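Local coordinates for myosin-4 (Saccharomyces cerevisiae, PDB 4LL6), which serves as an actin-based motor that carries ASH1 and other mRNAs to the yeast bud through its adaptor SHE3, here represented by its cargo-binding globular tail domain, at residues T207-N212 and R253-Q258; L211-F216 and I333-Q338; K178-L183 and I238-S243; E233-I238 and A262-Q267. The protein carries 1 engineered substitution. All coordinates share one frame; numbering follows the deposited sequence.

Contact 1 of 4, residues T207-N212 and R253-Q258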
# COMPACT_ATOMS: atom_id res chain seq x y z
N THR A 207 3.99 -1.89 2.95
CA THR A 207 5.29 -1.61 2.36
C THR A 207 6.11 -2.90 2.45
O THR A 207 6.74 -3.30 1.49
CB THR A 207 6.01 -0.46 3.12
OG1 THR A 207 5.40 0.79 2.76
CG2 THR A 207 7.51 -0.44 2.78
N LEU A 208 6.07 -3.55 3.61
CA LEU A 208 6.79 -4.80 3.83
C LEU A 208 6.24 -5.91 2.94
O LEU A 208 7.00 -6.75 2.46
CB LEU A 208 6.70 -5.23 5.30
CG LEU A 208 7.51 -4.31 6.23
CD1 LEU A 208 7.18 -4.60 7.68
CD2 LEU A 208 8.99 -4.53 5.96
N LYS A 209 4.92 -5.91 2.71
CA LYS A 209 4.28 -6.90 1.84
C LYS A 209 4.82 -6.77 0.42
O LYS A 209 5.02 -7.77 -0.27
CB LYS A 209 2.76 -6.71 1.79
CG LYS A 209 2.04 -7.10 3.06
CD LYS A 209 0.54 -7.14 2.84
CE LYS A 209 -0.16 -7.50 4.14
NZ LYS A 209 -1.62 -7.73 3.96
N TYR A 210 5.05 -5.53 -0.00
CA TYR A 210 5.58 -5.28 -1.32
C TYR A 210 7.01 -5.84 -1.41
O TYR A 210 7.35 -6.55 -2.36
CB TYR A 210 5.60 -3.78 -1.62
CG TYR A 210 6.24 -3.47 -2.95
CD1 TYR A 210 5.50 -3.55 -4.13
CD2 TYR A 210 7.61 -3.18 -3.03
CE1 TYR A 210 6.10 -3.34 -5.36
CE2 TYR A 210 8.22 -2.98 -4.26
CZ TYR A 210 7.46 -3.06 -5.42
OH TYR A 210 8.05 -2.86 -6.65
N LEU A 211 7.82 -5.51 -0.40
CA LEU A 211 9.20 -5.97 -0.35
C LEU A 211 9.28 -7.50 -0.31
O LEU A 211 10.20 -8.09 -0.88
CB LEU A 211 9.89 -5.36 0.88
CG LEU A 211 10.13 -3.85 0.80
CD1 LEU A 211 10.64 -3.37 2.14
CD2 LEU A 211 11.17 -3.54 -0.29
N ASN A 212 8.32 -8.13 0.34
CA ASN A 212 8.25 -9.59 0.40
C ASN A 212 8.20 -10.10 -1.05
O ASN A 212 9.01 -10.93 -1.47
CB ASN A 212 6.99 -10.01 1.16
CG ASN A 212 6.76 -11.50 1.12
OD1 ASN A 212 7.55 -12.28 1.62
ND2 ASN A 212 5.65 -11.91 0.51
N ARG A 253 7.46 -9.48 10.65
CA ARG A 253 7.83 -10.65 9.87
C ARG A 253 6.75 -11.40 9.05
O ARG A 253 7.03 -11.85 7.94
CB ARG A 253 8.59 -11.63 10.77
CG ARG A 253 9.87 -11.00 11.31
CD ARG A 253 10.64 -11.94 12.21
NE ARG A 253 11.81 -11.27 12.79
CZ ARG A 253 11.75 -10.27 13.67
NH1 ARG A 253 10.58 -9.82 14.11
NH2 ARG A 253 12.87 -9.71 14.12
N PRO A 254 5.52 -11.55 9.58
CA PRO A 254 4.51 -12.26 8.79
C PRO A 254 4.28 -11.62 7.41
O PRO A 254 3.80 -12.28 6.49
CB PRO A 254 3.27 -12.19 9.68
CG PRO A 254 3.84 -12.23 11.04
CD PRO A 254 5.02 -11.27 10.93
N ASN A 255 4.59 -10.33 7.28
CA ASN A 255 4.44 -9.63 6.00
C ASN A 255 5.53 -10.06 5.00
O ASN A 255 5.37 -9.88 3.80
CB ASN A 255 4.55 -8.11 6.19
CG ASN A 255 3.34 -7.53 6.88
OD1 ASN A 255 2.22 -7.64 6.40
ND2 ASN A 255 3.57 -6.89 8.01
N LEU A 256 6.61 -10.63 5.53
CA LEU A 256 7.76 -11.10 4.75
C LEU A 256 7.90 -12.61 4.79
O LEU A 256 9.00 -13.14 4.60
CB LEU A 256 9.05 -10.53 5.33
CG LEU A 256 9.11 -9.02 5.35
CD1 LEU A 256 10.21 -8.57 6.27
CD2 LEU A 256 9.31 -8.52 3.94
N ILE A 257 6.80 -13.31 5.00
CA ILE A 257 6.90 -14.76 5.11
C ILE A 257 7.49 -15.56 3.93
O ILE A 257 8.17 -16.55 4.16
CB ILE A 257 5.54 -15.34 5.57
CG1 ILE A 257 5.79 -16.66 6.29
CG2 ILE A 257 4.58 -15.45 4.40
CD1 ILE A 257 6.64 -16.49 7.58
N GLN A 258 7.27 -15.14 2.69
CA GLN A 258 7.84 -15.88 1.55
C GLN A 258 9.35 -15.73 1.44
O GLN A 258 10.06 -16.72 1.22
CB GLN A 258 7.20 -15.46 0.23
CG GLN A 258 5.84 -16.10 -0.04
CD GLN A 258 4.77 -15.60 0.90
OE1 GLN A 258 4.76 -14.42 1.26
NE2 GLN A 258 3.85 -16.48 1.29
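Asn212 reaches from helix 197-221 to the start of helix 257-266 and meets it with every atom of its side chain. Its CB lies 3.1 Å from the carbonyl O of Asn255 and also packs over CA of Leu256. The CG is turned away from the backbone N (chi1 173°), and this carries the amide forward into the first turn of the partner helix. There OD1 accepts a hydrogen bond from the N of Ile259 and a second, weak and bent, from the backbone N of Gln258 at 3.1 Å. On the other branch ND2 donates to OE1 of Gln258 at 2.8 Å, meeting a lone pair of that oxygen in the Gln258 carbonyl plane, although the two amides are twisted 67° apart. Next to this polar end Leu256, the N-cap residue, sets CD2 3.3 Å from the O of Leu208, and the CB atoms of Leu208 and Asn255 touch at 3.7 Å. The extended chain of Lys209 passes Asn255, with CE 3.3 Å from OD1; ND2 of Asn255 bonds instead to Asn205. Thus both ends of the buried Asn212 amide are satisfied, and its rotation is fixed by them. With OD1 facing backbone N-H groups of a helix start, the helix dipole would probably polarise the amide further.

Contact 2 of 4, residues L211-F216 and I333-Q338; sequences LNVMLF and IMLSAQ
Val213 and Phe216, one helical turn apart, meet Leu335 through side chains that leave helix 197-221 in a similar way. In Val213 it is CG1 that stands opposite the backbone N (chi1 168°), leaving CG2 beside that N; both methyls face the passing chain, CG1 at the carbonyl of Leu335 and CG2 one residue further on. Phe216 has its CG in the equivalent place (chi1 -171°), which swings the ring out beside Leu335. The CB of Leu335 faces Val213, touching CG2 at 3.9 Å, while its branched end lies against Phe216. There CG of Leu335 is 3.6 Å from CD2 of Phe216. The neighbouring CD1 of Leu335 packs 3.7 Å from CB of Phe216, and the two side chains cross at about a right angle. Further along, CG2 of Val213 rests on the backbone where Ser336 joins Ala337 and comes within 4.2 Å of the Ala337 CB. At the other end the carbonyl O of Ile333 sits at the rim of the Phe216 ring, near its plane, 3.6 Å from CE2. No hydrogen bond joins the two segments, but the backbone of 333-338 is held at and just before Leu335: N of Leu335 bonds to OD1 of Asn217, and O of Ile333 to NE2 of Gln290. The extended segment, part of the long connection between helices 310-320 and 361-367, runs over helix 197-221 where helices 257-266 and 288-295 also pack, with Gln258 and Gln290 both touching Leu335.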
# COMPACT_ATOMS: atom_id res chain seq x y z
N LEU A 211 7.82 -5.51 -0.40
CA LEU A 211 9.20 -5.97 -0.35
C LEU A 211 9.28 -7.50 -0.31
O LEU A 211 10.20 -8.09 -0.88
CB LEU A 211 9.89 -5.36 0.88
CG LEU A 211 10.13 -3.85 0.80
CD1 LEU A 211 10.64 -3.37 2.14
CD2 LEU A 211 11.17 -3.54 -0.29
N ASN A 212 8.32 -8.13 0.34
CA ASN A 212 8.25 -9.59 0.40
C ASN A 212 8.20 -10.10 -1.05
O ASN A 212 9.01 -10.93 -1.47
CB ASN A 212 6.99 -10.01 1.16
CG ASN A 212 6.76 -11.50 1.12
OD1 ASN A 212 7.55 -12.28 1.62
ND2 ASN A 212 5.65 -11.91 0.51
N VAL A 213 7.25 -9.57 -1.82
CA VAL A 213 7.07 -9.93 -3.23
C VAL A 213 8.34 -9.64 -4.06
O VAL A 213 8.86 -10.52 -4.74
CB VAL A 213 5.88 -9.13 -3.86
CG1 VAL A 213 5.86 -9.27 -5.40
CG2 VAL A 213 4.57 -9.60 -3.25
N MET A 214 8.83 -8.41 -3.97
CA MET A 214 10.02 -8.00 -4.70
C MET A 214 11.25 -8.84 -4.37
O MET A 214 11.96 -9.31 -5.26
CB MET A 214 10.31 -6.53 -4.43
CG MET A 214 11.40 -5.97 -5.31
SD MET A 214 12.72 -5.25 -4.35
CE MET A 214 13.87 -6.67 -4.22
N LEU A 215 11.49 -9.04 -3.08
CA LEU A 215 12.64 -9.83 -2.66
C LEU A 215 12.49 -11.26 -3.11
O LEU A 215 13.44 -11.87 -3.58
CB LEU A 215 12.81 -9.77 -1.13
CG LEU A 215 13.23 -8.40 -0.59
CD1 LEU A 215 13.22 -8.43 0.92
CD2 LEU A 215 14.62 -8.01 -1.12
N PHE A 216 11.29 -11.81 -2.98
CA PHE A 216 11.09 -13.21 -3.36
C PHE A 216 11.22 -13.47 -4.86
O PHE A 216 11.82 -14.46 -5.28
CB PHE A 216 9.74 -13.73 -2.87
CG PHE A 216 9.59 -15.20 -3.06
CD1 PHE A 216 10.34 -16.08 -2.27
CD2 PHE A 216 8.82 -15.72 -4.10
CE1 PHE A 216 10.32 -17.46 -2.51
CE2 PHE A 216 8.79 -17.09 -4.35
CZ PHE A 216 9.55 -17.97 -3.55
N ILE A 333 4.81 -19.61 -9.36
CA ILE A 333 6.04 -19.36 -8.62
C ILE A 333 6.19 -17.88 -8.24
O ILE A 333 6.45 -17.57 -7.08
CB ILE A 333 7.28 -19.81 -9.43
CG1 ILE A 333 7.30 -21.34 -9.52
CG2 ILE A 333 8.56 -19.29 -8.76
CD1 ILE A 333 8.41 -21.88 -10.40
N MET A 334 6.00 -16.98 -9.20
CA MET A 334 6.11 -15.55 -8.94
C MET A 334 5.01 -15.04 -8.02
O MET A 334 3.91 -15.59 -7.98
CB MET A 334 6.06 -14.74 -10.24
CG MET A 334 7.21 -14.98 -11.22
SD MET A 334 8.85 -14.52 -10.60
CE MET A 334 9.34 -16.08 -9.90
N LEU A 335 5.31 -13.97 -7.29
CA LEU A 335 4.36 -13.36 -6.38
C LEU A 335 3.90 -12.03 -6.96
O LEU A 335 4.55 -11.45 -7.82
CB LEU A 335 5.00 -13.08 -5.01
CG LEU A 335 5.53 -14.23 -4.15
CD1 LEU A 335 6.07 -13.63 -2.85
CD2 LEU A 335 4.43 -15.25 -3.86
N SER A 336 2.76 -11.57 -6.46
CA SER A 336 2.19 -10.30 -6.87
C SER A 336 1.68 -9.63 -5.59
O SER A 336 1.08 -10.28 -4.73
CB SER A 336 1.03 -10.52 -7.83
OG SER A 336 -0.03 -11.23 -7.19
N ALA A 337 1.94 -8.34 -5.47
CA ALA A 337 1.48 -7.58 -4.32
C ALA A 337 -0.03 -7.33 -4.40
O ALA A 337 -0.55 -6.94 -5.44
CB ALA A 337 2.22 -6.26 -4.24
N GLN A 338 -0.71 -7.58 -3.29
CA GLN A 338 -2.15 -7.39 -3.16
C GLN A 338 -2.35 -6.86 -1.76
O GLN A 338 -1.77 -7.38 -0.80
CB GLN A 338 -2.88 -8.72 -3.33
CG GLN A 338 -2.45 -9.50 -4.55
CD GLN A 338 -3.62 -9.87 -5.44
OE1 GLN A 338 -3.43 -10.45 -6.52
NE2 GLN A 338 -4.83 -9.56 -5.00

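Contact 3 of 4, residues K178-L183 and I238-S243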
# COMPACT_ATOMS: atom_id res chain seq x y z
N LYS A 178 21.43 4.42 4.29
CA LYS A 178 20.61 5.14 3.32
C LYS A 178 19.15 4.67 3.36
O LYS A 178 18.22 5.47 3.25
CB LYS A 178 21.20 4.93 1.92
CG LYS A 178 20.49 5.66 0.81
CD LYS A 178 21.02 5.20 -0.54
CE LYS A 178 20.20 5.79 -1.69
NZ LYS A 178 20.65 5.25 -3.01
N LEU A 179 18.94 3.36 3.53
CA LEU A 179 17.60 2.78 3.61
C LEU A 179 16.86 3.35 4.81
O LEU A 179 15.74 3.84 4.68
CB LEU A 179 17.65 1.26 3.74
CG LEU A 179 16.33 0.64 4.21
CD1 LEU A 179 15.31 0.73 3.09
CD2 LEU A 179 16.53 -0.80 4.63
N PHE A 180 17.48 3.26 5.98
CA PHE A 180 16.88 3.78 7.20
C PHE A 180 16.58 5.27 7.06
O PHE A 180 15.59 5.77 7.58
CB PHE A 180 17.79 3.52 8.41
CG PHE A 180 17.99 2.07 8.72
CD1 PHE A 180 16.90 1.23 8.91
CD2 PHE A 180 19.26 1.54 8.82
CE1 PHE A 180 17.07 -0.13 9.19
CE2 PHE A 180 19.45 0.18 9.10
CZ PHE A 180 18.34 -0.65 9.29
N THR A 181 17.43 5.98 6.32
CA THR A 181 17.22 7.41 6.11
C THR A 181 16.07 7.67 5.12
O THR A 181 15.48 8.75 5.10
CB THR A 181 18.53 8.10 5.64
OG1 THR A 181 19.58 7.81 6.57
CG2 THR A 181 18.36 9.60 5.58
N PHE A 182 15.76 6.67 4.30
CA PHE A 182 14.67 6.80 3.36
C PHE A 182 13.38 6.55 4.14
O PHE A 182 12.40 7.26 3.97
CB PHE A 182 14.80 5.74 2.26
CG PHE A 182 13.52 5.49 1.53
CD1 PHE A 182 13.06 6.40 0.58
CD2 PHE A 182 12.75 4.37 1.82
CE1 PHE A 182 11.84 6.20 -0.06
CE2 PHE A 182 11.54 4.15 1.19
CZ PHE A 182 11.07 5.07 0.24
N LEU A 183 13.41 5.52 4.98
CA LEU A 183 12.27 5.16 5.81
C LEU A 183 11.92 6.28 6.79
O LEU A 183 10.75 6.50 7.08
CB LEU A 183 12.56 3.87 6.59
CG LEU A 183 12.08 2.52 6.02
CD1 LEU A 183 12.06 2.58 4.51
CD2 LEU A 183 12.97 1.38 6.53
N ILE A 238 17.80 -9.18 6.33
CA ILE A 238 16.36 -9.05 6.53
C ILE A 238 16.12 -8.53 7.93
O ILE A 238 15.26 -7.68 8.14
CB ILE A 238 15.66 -10.41 6.35
CG1 ILE A 238 15.78 -10.82 4.88
CG2 ILE A 238 14.18 -10.33 6.82
CD1 ILE A 238 15.14 -12.17 4.57
N GLU A 239 16.89 -9.05 8.89
CA GLU A 239 16.74 -8.59 10.26
C GLU A 239 17.14 -7.12 10.35
O GLU A 239 16.45 -6.31 10.97
CB GLU A 239 17.58 -9.44 11.22
CG GLU A 239 16.89 -10.74 11.60
CD GLU A 239 15.43 -10.54 12.01
OE1 GLU A 239 15.18 -9.74 12.94
OE2 GLU A 239 14.54 -11.17 11.40
N ARG A 240 18.23 -6.75 9.70
CA ARG A 240 18.68 -5.38 9.71
C ARG A 240 17.54 -4.45 9.23
O ARG A 240 17.27 -3.40 9.83
CB ARG A 240 19.90 -5.21 8.80
CG ARG A 240 20.62 -3.89 8.99
CD ARG A 240 21.73 -4.00 10.02
NE ARG A 240 23.02 -4.30 9.39
CZ ARG A 240 23.70 -3.44 8.64
NH1 ARG A 240 23.22 -2.22 8.43
NH2 ARG A 240 24.87 -3.78 8.12
N LEU A 241 16.88 -4.85 8.15
CA LEU A 241 15.78 -4.06 7.60
C LEU A 241 14.52 -4.11 8.49
O LEU A 241 13.87 -3.09 8.71
CB LEU A 241 15.47 -4.58 6.19
CG LEU A 241 14.20 -4.17 5.45
CD1 LEU A 241 14.48 -4.16 3.95
CD2 LEU A 241 13.06 -5.11 5.80
N VAL A 242 14.20 -5.29 9.00
CA VAL A 242 13.04 -5.45 9.85
C VAL A 242 13.19 -4.72 11.18
O VAL A 242 12.19 -4.35 11.80
CB VAL A 242 12.76 -6.95 10.12
CG1 VAL A 242 11.76 -7.12 11.24
CG2 VAL A 242 12.21 -7.59 8.86
N SER A 243 14.43 -4.48 11.62
CA SER A 243 14.66 -3.80 12.88
C SER A 243 14.00 -2.43 12.89
O SER A 243 13.34 -2.07 13.87
CB SER A 243 16.16 -3.68 13.18
OG SER A 243 16.75 -2.62 12.44
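The ring of Phe180 turns its edge to segment 238-243 of helix 228-245 and points at a backbone carbonyl. The O of Arg240 lies in the ring plane, 3.0 Å from CZ and 3.3 Å from CE1, while the O of Leu241 is a more distant neighbour along the same edge. OG of Ser243 approaches obliquely, 4.0 Å from CZ, and CG of Arg240 touches CZ at the same distance. The ring gets there because CG of Phe180 lies beside its own backbone N (chi1 -65°), directing the side chain across the gap between the helices. Arg240 itself bends at chi2 and chi3, and its guanidinium group is engaged by Asp173 in a salt bridge and by Phe176 in a cation-pi contact. Deeper in, CD2 of Leu179 meets CD1 of Leu241 at 4.0 Å, the two leucines crossing at about a right angle. The segments run roughly parallel, 27° apart, with axes 10.7 Å from each other, a spacing bridged by large side chains. No hydrogen bond links them. OG of Ser243 does bond to the O of Arg240 at 2.8 Å, within its own helix, so that carbonyl faces a hydroxyl and an aromatic edge together. The positively polarised C-H groups of the ring probably add a weak electrostatic attraction to the carbonyl, beside the apolar Leu179-Leu241 pair.

Contact 4 of 4, residues E233-I238 and A262-Q267; sequences EVDRNI and AVKILQ
Val263 fits against Val234 and Asp235, its two methyls taking different partners. CG2 presses on CG1 of Val234 at 3.3 Å, tighter than two methyl groups normally come, and also faces CD1 of Ile238 at 4.4 Å. CG1 lies against CB of Asp235, 3.9 Å away. Beside this apolar patch NZ of Lys264 forms a salt bridge with OD1 of Asp235, at 3.2 Å. The ammonium group sits well above the carboxylate, 58° out of its plane. A bend at chi2 folds the lysine chain back toward the aspartate, whose own CG is anti to the backbone N (chi1 172°), which extends the carboxylate toward Lys264. The two segments belong to consecutive helices of the DIL domain, 228-245 and 257-266, which form an antiparallel helical hairpin; here their axes run at 145° and approach to 9.8 Å. The valines face the buried side of this hairpin, whereas Lys264 is exposed, its side chain near a bound acetic acid that probably came from the crystallisation liquor. Farther out, Phe168 of a loop touches both Val234 and Glu233, the latter also forming a salt bridge with NH1 of Arg236 within the same helix. Behind the other helix, Ala262 and Leu266 pack on Ile294 of helix 288-295, and Ala262 also touches Phe216 and Leu219 of helix 197-221.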
# COMPACT_ATOMS: atom_id res chain seq x y z
N GLU A 233 23.65 -14.97 5.51
CA GLU A 233 23.89 -13.60 5.08
C GLU A 233 22.61 -12.83 4.78
O GLU A 233 22.44 -11.69 5.21
CB GLU A 233 24.78 -13.60 3.84
CG GLU A 233 26.10 -14.33 4.02
CD GLU A 233 27.19 -13.44 4.59
OE1 GLU A 233 26.98 -12.88 5.69
OE2 GLU A 233 28.25 -13.30 3.93
N VAL A 234 21.70 -13.45 4.01
CA VAL A 234 20.45 -12.80 3.64
C VAL A 234 19.58 -12.59 4.87
O VAL A 234 19.00 -11.53 5.05
CB VAL A 234 19.65 -13.63 2.56
CG1 VAL A 234 18.23 -13.12 2.43
CG2 VAL A 234 20.32 -13.50 1.20
N ASP A 235 19.51 -13.61 5.72
CA ASP A 235 18.74 -13.50 6.94
C ASP A 235 19.26 -12.31 7.77
O ASP A 235 18.48 -11.53 8.33
CB ASP A 235 18.90 -14.78 7.77
CG ASP A 235 18.29 -14.65 9.15
OD1 ASP A 235 17.05 -14.78 9.26
OD2 ASP A 235 19.05 -14.40 10.11
N ARG A 236 20.57 -12.18 7.83
CA ARG A 236 21.18 -11.12 8.59
C ARG A 236 20.76 -9.75 8.06
O ARG A 236 20.68 -8.78 8.82
CB ARG A 236 22.70 -11.27 8.55
CG ARG A 236 23.46 -10.07 9.10
CD ARG A 236 24.95 -10.32 9.05
NE ARG A 236 25.36 -11.34 10.01
CZ ARG A 236 25.98 -12.48 9.68
NH1 ARG A 236 26.25 -12.74 8.40
NH2 ARG A 236 26.34 -13.34 10.63
N ASN A 237 20.48 -9.67 6.77
CA ASN A 237 20.08 -8.40 6.19
C ASN A 237 18.61 -8.13 6.42
O ASN A 237 18.22 -6.99 6.66
CB ASN A 237 20.38 -8.38 4.70
CG ASN A 237 21.83 -8.59 4.42
OD1 ASN A 237 22.67 -8.26 5.26
ND2 ASN A 237 22.16 -9.13 3.25
N ILE A 238 17.80 -9.18 6.33
CA ILE A 238 16.36 -9.05 6.53
C ILE A 238 16.12 -8.53 7.93
O ILE A 238 15.26 -7.68 8.14
CB ILE A 238 15.66 -10.41 6.35
CG1 ILE A 238 15.78 -10.82 4.88
CG2 ILE A 238 14.18 -10.33 6.82
CD1 ILE A 238 15.14 -12.17 4.57
N ALA A 262 11.78 -18.97 2.42
CA ALA A 262 12.71 -19.27 1.35
C ALA A 262 14.14 -19.31 1.90
O ALA A 262 14.90 -20.21 1.59
CB ALA A 262 12.60 -18.22 0.27
N VAL A 263 14.48 -18.33 2.72
CA VAL A 263 15.81 -18.22 3.31
C VAL A 263 16.08 -19.26 4.41
O VAL A 263 17.22 -19.74 4.54
CB VAL A 263 16.03 -16.76 3.82
CG1 VAL A 263 17.09 -16.70 4.91
CG2 VAL A 263 16.47 -15.90 2.65
N LYS A 264 15.05 -19.62 5.17
CA LYS A 264 15.20 -20.61 6.24
C LYS A 264 15.43 -21.98 5.61
O LYS A 264 16.16 -22.82 6.15
CB LYS A 264 13.95 -20.66 7.14
CG LYS A 264 13.71 -19.40 7.99
CD LYS A 264 14.84 -19.15 8.99
CE LYS A 264 14.72 -17.78 9.67
NZ LYS A 264 15.92 -17.46 10.53
N ILE A 265 14.80 -22.20 4.46
CA ILE A 265 14.94 -23.46 3.74
C ILE A 265 16.40 -23.71 3.36
O ILE A 265 16.88 -24.84 3.47
CB ILE A 265 14.08 -23.48 2.46
CG1 ILE A 265 12.63 -23.74 2.83
CG2 ILE A 265 14.60 -24.53 1.49
CD1 ILE A 265 11.73 -23.83 1.61
N LEU A 266 17.10 -22.66 2.92
CA LEU A 266 18.50 -22.77 2.51
C LEU A 266 19.39 -23.31 3.62
O LEU A 266 20.34 -24.06 3.37
CB LEU A 266 19.02 -21.42 2.02
CG LEU A 266 18.42 -20.95 0.69
CD1 LEU A 266 19.07 -19.64 0.28
CD2 LEU A 266 18.64 -22.00 -0.39
N GLN A 267 19.11 -22.90 4.85
CA GLN A 267 19.86 -23.39 6.00
C GLN A 267 19.19 -24.74 6.25
O GLN A 267 18.50 -24.93 7.25
CB GLN A 267 19.66 -22.43 7.16
CG GLN A 267 20.37 -21.13 6.92
CD GLN A 267 19.64 -19.92 7.47
OE1 GLN A 267 20.24 -18.86 7.65
NE2 GLN A 267 18.35 -20.07 7.74

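Contacts 1, 3 and 4 join helices of the tail domain, whereas contact 2 lays a loop on one; each is partly buried. Contacts 1 and 2 share Leu211 and Asn212 on helix 197-221, with centres about 8 Å apart, and lie nearer the middle of the chain than contacts 3 and 4, which use adjoining parts of helix 228-245 that share Ile238. Helix 257-266 enters contact 1 by its start and contact 4 by its end. Chemistry follows place: a buried amide is satisfied by hydrogen bonds in contact 1, whereas contacts 2 and 3 lack hydrogen bonds between their segments, and contact 4 adds a salt bridge at an exposed lysine. Arg253 and Glu239 form a salt bridge between contacts 1 and 3.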